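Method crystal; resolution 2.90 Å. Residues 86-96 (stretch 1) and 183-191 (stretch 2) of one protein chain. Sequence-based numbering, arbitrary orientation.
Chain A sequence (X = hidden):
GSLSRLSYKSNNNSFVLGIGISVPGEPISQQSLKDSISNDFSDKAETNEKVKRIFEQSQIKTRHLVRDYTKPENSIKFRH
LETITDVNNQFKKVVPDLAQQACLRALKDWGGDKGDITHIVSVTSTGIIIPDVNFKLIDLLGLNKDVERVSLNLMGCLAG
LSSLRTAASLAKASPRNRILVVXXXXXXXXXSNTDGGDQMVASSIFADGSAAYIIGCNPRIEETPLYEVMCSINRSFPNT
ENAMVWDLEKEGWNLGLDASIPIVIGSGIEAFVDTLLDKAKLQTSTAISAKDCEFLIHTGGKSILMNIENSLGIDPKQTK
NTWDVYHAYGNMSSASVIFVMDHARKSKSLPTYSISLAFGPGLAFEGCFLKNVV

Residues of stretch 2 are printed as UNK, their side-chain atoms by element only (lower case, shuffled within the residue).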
# COMPACT_ATOMS: atom_id res chain seq x y z
N ASP A 86 -7.73 14.57 -14.39
CA ASP A 86 -7.36 14.12 -15.73
C ASP A 86 -6.36 12.99 -15.77
O ASP A 86 -6.67 11.88 -16.22
CB ASP A 86 -6.82 15.29 -16.54
CG ASP A 86 -7.85 16.37 -16.73
OD1 ASP A 86 -7.63 17.48 -16.22
OD2 ASP A 86 -8.87 16.09 -17.38
N VAL A 87 -5.16 13.27 -15.29
CA VAL A 87 -4.10 12.28 -15.27
C VAL A 87 -4.45 10.97 -14.54
O VAL A 87 -4.08 9.88 -14.99
CB VAL A 87 -2.84 12.88 -14.64
CG1 VAL A 87 -2.12 13.74 -15.67
CG2 VAL A 87 -3.22 13.72 -13.43
N ASN A 88 -5.16 11.08 -13.43
CA ASN A 88 -5.53 9.90 -12.66
C ASN A 88 -6.61 9.09 -13.35
O ASN A 88 -6.63 7.86 -13.26
CB ASN A 88 -5.99 10.29 -11.26
CG ASN A 88 -6.09 9.09 -10.33
OD1 ASN A 88 -5.09 8.43 -10.04
ND2 ASN A 88 -7.30 8.80 -9.87
N ASN A 89 -7.54 9.77 -14.02
CA ASN A 89 -8.59 9.06 -14.74
C ASN A 89 -7.92 8.33 -15.90
O ASN A 89 -8.24 7.18 -16.19
CB ASN A 89 -9.66 10.03 -15.24
CG ASN A 89 -10.83 10.15 -14.29
OD1 ASN A 89 -10.79 9.60 -13.18
ND2 ASN A 89 -11.88 10.85 -14.70
N GLN A 90 -6.97 9.00 -16.54
CA GLN A 90 -6.22 8.40 -17.64
C GLN A 90 -5.46 7.19 -17.11
O GLN A 90 -5.48 6.12 -17.72
CB GLN A 90 -5.24 9.41 -18.25
CG GLN A 90 -4.17 8.79 -19.16
CD GLN A 90 -4.71 8.25 -20.48
OE1 GLN A 90 -4.00 7.54 -21.21
NE2 GLN A 90 -5.96 8.58 -20.79
N PHE A 91 -4.79 7.37 -15.97
CA PHE A 91 -4.03 6.31 -15.31
C PHE A 91 -4.91 5.08 -15.13
O PHE A 91 -4.61 4.00 -15.65
CB PHE A 91 -3.53 6.83 -13.96
CG PHE A 91 -2.77 5.81 -13.13
CD1 PHE A 91 -3.41 5.11 -12.11
CD2 PHE A 91 -1.41 5.60 -13.33
CE1 PHE A 91 -2.70 4.23 -11.31
CE2 PHE A 91 -0.70 4.72 -12.53
CZ PHE A 91 -1.35 4.03 -11.52
N LYS A 92 -6.01 5.26 -14.41
CA LYS A 92 -6.99 4.21 -14.15
C LYS A 92 -7.35 3.48 -15.44
O LYS A 92 -7.48 2.26 -15.48
CB LYS A 92 -8.25 4.84 -13.54
CG LYS A 92 -8.75 4.16 -12.28
CD LYS A 92 -9.01 5.17 -11.18
CE LYS A 92 -10.12 6.13 -11.55
NZ LYS A 92 -10.34 7.16 -10.49
N LYS A 93 -7.51 4.25 -16.51
CA LYS A 93 -7.88 3.71 -17.81
C LYS A 93 -6.75 2.99 -18.54
O LYS A 93 -6.99 2.26 -19.49
CB LYS A 93 -8.43 4.88 -18.64
CG LYS A 93 -8.83 4.58 -20.03
CD LYS A 93 -7.69 4.80 -20.83
CE LYS A 93 -8.22 5.09 -22.11
NZ LYS A 93 -7.06 5.14 -22.90
N VAL A 94 -5.51 3.16 -18.10
CA VAL A 94 -4.42 2.53 -18.83
C VAL A 94 -3.56 1.54 -18.06
O VAL A 94 -2.84 0.73 -18.65
CB VAL A 94 -3.52 3.64 -19.44
CG1 VAL A 94 -2.48 4.08 -18.42
CG2 VAL A 94 -2.86 3.16 -20.72
N VAL A 95 -3.62 1.58 -16.74
CA VAL A 95 -2.80 0.67 -15.96
C VAL A 95 -3.29 -0.78 -15.82
O VAL A 95 -2.47 -1.69 -15.75
CB VAL A 95 -2.46 1.29 -14.58
CG1 VAL A 95 -3.59 1.90 -14.01
CG2 VAL A 95 -2.06 0.30 -13.63
N PRO A 96 -4.61 -1.02 -15.78
CA PRO A 96 -5.03 -2.42 -15.64
C PRO A 96 -4.53 -3.34 -16.76
O PRO A 96 -4.03 -4.43 -16.47
CB PRO A 96 -6.55 -2.32 -15.60
CG PRO A 96 -6.78 -1.00 -14.96
CD PRO A 96 -5.78 -0.12 -15.68
N UNK A 183 4.35 -4.75 -10.30
CA UNK A 183 4.71 -3.38 -10.01
C UNK A 183 4.49 -2.66 -11.33
O UNK A 183 5.13 -2.95 -12.34
s UNK A 183 6.50 -4.29 -8.11
c UNK A 183 6.17 -3.30 -9.56
N UNK A 184 3.56 -1.72 -11.34
CA UNK A 184 3.26 -1.00 -12.55
C UNK A 184 3.14 0.49 -12.23
O UNK A 184 2.42 0.90 -11.31
c UNK A 184 1.16 -2.41 -12.19
c UNK A 184 1.99 -1.62 -13.22
o UNK A 184 1.20 -0.60 -13.83
N UNK A 185 3.89 1.31 -12.97
CA UNK A 185 3.91 2.75 -12.74
C UNK A 185 3.83 3.51 -14.05
O UNK A 185 4.45 3.09 -15.04
c UNK A 185 5.59 2.29 -10.82
o UNK A 185 5.58 2.40 -8.43
c UNK A 185 5.21 3.14 -12.03
o UNK A 185 4.30 3.81 -9.48
c UNK A 185 5.13 2.88 -9.49
N UNK A 186 3.09 4.61 -14.07
CA UNK A 186 2.96 5.45 -15.26
C UNK A 186 3.30 6.89 -14.91
O UNK A 186 2.49 7.60 -14.31
c UNK A 186 1.54 5.38 -15.85
c UNK A 186 1.42 6.33 -17.03
c UNK A 186 1.23 3.97 -16.30
N UNK A 187 4.50 7.30 -15.28
CA UNK A 187 5.01 8.63 -14.99
C UNK A 187 4.80 9.69 -16.07
O UNK A 187 4.65 10.86 -15.76
s UNK A 187 6.96 7.25 -13.60
c UNK A 187 6.50 8.57 -14.71
N UNK A 188 4.83 9.27 -17.33
CA UNK A 188 4.68 10.20 -18.44
C UNK A 188 3.47 11.10 -18.30
O UNK A 188 3.47 12.22 -18.80
c UNK A 188 4.61 9.44 -19.76
o UNK A 188 3.55 8.51 -19.75
N UNK A 189 2.44 10.62 -17.62
CA UNK A 189 1.23 11.40 -17.43
C UNK A 189 1.48 12.62 -16.57
O UNK A 189 0.73 13.59 -16.62
c UNK A 189 -1.14 10.04 -18.78
c UNK A 189 0.16 10.56 -16.75
c UNK A 189 -1.42 8.63 -16.72
c UNK A 189 -0.44 9.43 -17.58
N UNK A 190 2.56 12.58 -15.79
CA UNK A 190 2.82 13.65 -14.85
C UNK A 190 3.92 14.66 -15.12
O UNK A 190 4.19 15.50 -14.26
c UNK A 190 2.02 11.98 -13.13
c UNK A 190 3.03 13.03 -13.46
c UNK A 190 0.03 11.13 -12.71
n UNK A 190 0.68 12.25 -12.99
c UNK A 190 2.16 10.64 -12.94
n UNK A 190 0.90 10.14 -12.68
N UNK A 191 4.55 14.62 -16.29
CA UNK A 191 5.61 15.60 -16.57
C UNK A 191 5.14 17.03 -16.38
O UNK A 191 3.98 17.36 -16.64
c UNK A 191 7.81 12.54 -19.79
c UNK A 191 8.11 11.69 -18.73
c UNK A 191 7.76 12.06 -17.43
c UNK A 191 6.12 15.44 -18.00
c UNK A 191 7.11 13.28 -17.20
c UNK A 191 7.17 13.76 -19.55
c UNK A 191 6.81 14.13 -18.26

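Position 183 carries one carbon followed by one sulfur and ends there, and none of its side-chain atoms comes within 9 Å of stretch 1. A lone terminal sulfur on CB identifies Cys183.

At position 184 CB bears one oxygen and one carbon. The CA-to-CB bond points toward the helix, and the side-chain oxygen lies 3.4 Å from CG2 of Val95. The fork makes this residue Thr184, and the oxygen is OG1. Its partner is a methyl group, so the approach is packing, not a hydrogen bond.

Position 185 has three carbons in a row, the third carrying two oxygens: a carboxylate on a two-carbon spacer, pointing away from stretch 1, hence Glu185. Both carboxylate oxygens are hydrogen-bonded elsewhere in the structure.

Three carbons, with CB carrying the other two, define position 186. Its CB sits 3.9 Å from CD2 of Phe91, near the plane of that ring and at its edge. This is Val186, with chi1 in the t well; its CG2 also reaches CG1 of Val94 at 4.3 Å.

Position 187 repeats the pattern of one carbon and one sulfur and points away from the helix, giving Cys187. Position 188 has one carbon and one oxygen, and no side-chain atom near stretch 1, so it is Ser188; its hydroxyl is hydrogen-bonded elsewhere in the structure.

At position 189 four carbons fork at the second. One terminal carbon lies 3.3 Å from CG of Gln90, the other 3.9 Å from CB of Phe91. This is Leu189, and the two carbons are CD2 and CD1 respectively. The backbone takes part as well, since Leu189 O is 3.0 Å from CG1 of Val87.

Position 190 shows one carbon, then a five-membered ring of three carbons and two nitrogens. Its CA-to-CB bond points sideways, yet the ring end comes nearer, bringing a ring carbon to 3.9 Å from CB of Val87, an oblique approach. This is His190, and the carbon is CE1.

Position 191 has one carbon and a six-carbon ring out of reach of stretch 1, therefore Phe191.

The contact works by apolar packing without any hydrogen bond across it, burying 422 Å² in total. Thr184 and Val186 point toward the helix while Glu185 points away, as an extended chain requires. The register then runs antiparallel: Thr184 is nearest Val95, Val186 nearest Phe91 and Leu189 nearest Val87. Leu189 is covered most, 90 Å², lying against Val87, Gln90 and Phe91, which the helix brings to one side.

Stretch 2, residues 183-191: CTEVCSLHF
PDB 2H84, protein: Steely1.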